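Local coordinates for protein L-asparaginase 1 (Escherichia coli, PDB 6NXC) that catalyses the hydrolysis of L-asparagine to L-aspartate and ammonium, as an allosteric homotetramer activated by asparagine itself, at residues B[98-102]-B[127-131]. The protein carries 1 engineered substitution. Residues are numbered along the deposited sequence; the frame is centred on the assembly and turned at random.
Sequences HYDDY and NLGKP
The side chains of Lys-130 and Tyr-99 cross at a slant, and each ends on the backbone of the other's loop. Lys-130 NZ donates to two carbonyls of the 98-102 turn, Tyr-99 O at 2.9 Å and Tyr-102 O at 2.8 Å. The second bond is nearly in line with its carbonyl (C=O...NZ 160°). Tyr-99 OH accepts from Gly-129 N at 2.8 Å, and this N-H lies at the ring edge, in plane. The bond is bent, 141° at the hydrogen. The same hydroxyl gives its proton to a water, which donates on to Asn-127 O.

The second group of contacts acts on the ring. The Tyr-99 chi1 of -173° turns CG away from the backbone N and brings the ring to the lysine chain. Lys-130, extended beyond CG, runs over one ring face. Lys-130 CE makes a CH-pi contact 4.1 Å from the Tyr-99 ring centroid, and Lys-130 NZ a cation-pi contact 4.8 Å from it. Leu-128 CD1 touches Tyr-99 CE1 more loosely, at 4.2 Å.

The contact joins the turn after helix 85-98 to the loop entering strand 132-135. A methionine in place of Lys-130 has no ammonium, and losing the shared donor and the ring's cation would probably weaken the turn's hold on the loop. The ammonium holds the turn by two backbone oxygens and one aromatic face, with no salt bridge between the segments.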
# COMPACT_ATOMS: atom_id res chain seq x y z
N HIS B 98 -12.49 27.00 -27.12
CA HIS B 98 -13.44 27.35 -26.06
C HIS B 98 -12.71 27.99 -24.88
O HIS B 98 -13.38 28.27 -23.87
CB HIS B 98 -14.24 26.12 -25.69
CG HIS B 98 -15.06 25.67 -26.86
ND1 HIS B 98 -14.54 24.74 -27.82
CD2 HIS B 98 -16.27 26.06 -27.33
CE1 HIS B 98 -15.50 24.46 -28.70
NE2 HIS B 98 -16.50 25.30 -28.49
N TYR B 99 -11.42 28.19 -24.97
CA TYR B 99 -10.59 28.58 -23.80
C TYR B 99 -11.10 29.82 -23.12
O TYR B 99 -11.18 29.85 -21.89
CB TYR B 99 -9.16 28.81 -24.20
CG TYR B 99 -8.19 29.04 -23.06
CD1 TYR B 99 -7.90 28.08 -22.11
CD2 TYR B 99 -7.56 30.28 -22.90
CE1 TYR B 99 -6.96 28.29 -21.14
CE2 TYR B 99 -6.62 30.49 -21.94
CZ TYR B 99 -6.28 29.50 -21.03
OH TYR B 99 -5.32 29.75 -20.12
N ASP B 100 -11.33 30.89 -23.92
CA ASP B 100 -11.75 32.18 -23.28
C ASP B 100 -13.15 32.12 -22.71
O ASP B 100 -13.46 33.00 -21.84
CB ASP B 100 -11.61 33.35 -24.26
CG ASP B 100 -10.15 33.66 -24.57
OD1 ASP B 100 -9.27 33.31 -23.77
OD2 ASP B 100 -9.90 34.25 -25.62
N ASP B 101 -13.98 31.16 -23.09
CA ASP B 101 -15.42 31.12 -22.76
C ASP B 101 -15.76 30.35 -21.47
O ASP B 101 -16.91 30.43 -21.01
CB ASP B 101 -16.20 30.58 -23.97
CG ASP B 101 -15.98 31.45 -25.21
OD1 ASP B 101 -15.89 32.68 -25.05
OD2 ASP B 101 -15.76 30.88 -26.27
N TYR B 102 -14.85 29.55 -20.95
CA TYR B 102 -15.14 28.65 -19.80
C TYR B 102 -14.04 28.84 -18.77
O TYR B 102 -12.97 29.33 -19.11
CB TYR B 102 -15.21 27.21 -20.32
CG TYR B 102 -16.42 27.03 -21.21
CD1 TYR B 102 -16.38 27.31 -22.57
CD2 TYR B 102 -17.63 26.62 -20.67
CE1 TYR B 102 -17.49 27.19 -23.40
CE2 TYR B 102 -18.71 26.43 -21.52
CZ TYR B 102 -18.65 26.71 -22.86
OH TYR B 102 -19.77 26.54 -23.63
N ASN B 127 1.38 28.03 -21.90
CA ASN B 127 0.69 29.15 -21.19
C ASN B 127 -0.71 28.73 -20.73
O ASN B 127 -1.69 29.53 -20.87
CB ASN B 127 0.59 30.42 -22.03
CG ASN B 127 1.93 30.88 -22.52
OD1 ASN B 127 2.95 30.57 -21.93
ND2 ASN B 127 1.93 31.53 -23.67
N LEU B 128 -0.82 27.48 -20.28
CA LEU B 128 -2.13 26.99 -19.77
C LEU B 128 -2.46 27.69 -18.44
O LEU B 128 -1.73 27.43 -17.47
CB LEU B 128 -2.06 25.47 -19.55
CG LEU B 128 -3.38 24.85 -19.12
CD1 LEU B 128 -4.54 25.05 -20.06
CD2 LEU B 128 -3.23 23.37 -18.95
N GLY B 129 -3.56 28.44 -18.36
CA GLY B 129 -3.95 29.19 -17.15
C GLY B 129 -5.29 28.82 -16.62
O GLY B 129 -5.84 29.61 -15.82
N LYS B 130 -5.76 27.60 -16.98
CA LYS B 130 -7.04 27.06 -16.51
C LYS B 130 -6.85 25.57 -16.40
O LYS B 130 -6.00 25.00 -17.05
CB LYS B 130 -8.22 27.40 -17.44
CG LYS B 130 -8.40 28.90 -17.68
CD LYS B 130 -9.55 29.24 -18.56
CE LYS B 130 -9.55 30.71 -18.94
NZ LYS B 130 -10.85 31.21 -19.40
N PRO B 131 -7.63 24.91 -15.53
CA PRO B 131 -7.48 23.48 -15.33
C PRO B 131 -8.04 22.76 -16.55
O PRO B 131 -9.13 23.08 -17.15
CB PRO B 131 -8.27 23.27 -14.04
CG PRO B 131 -9.26 24.35 -14.03
CD PRO B 131 -8.60 25.54 -14.60
O HOH W 1 -3.74 31.61 -20.74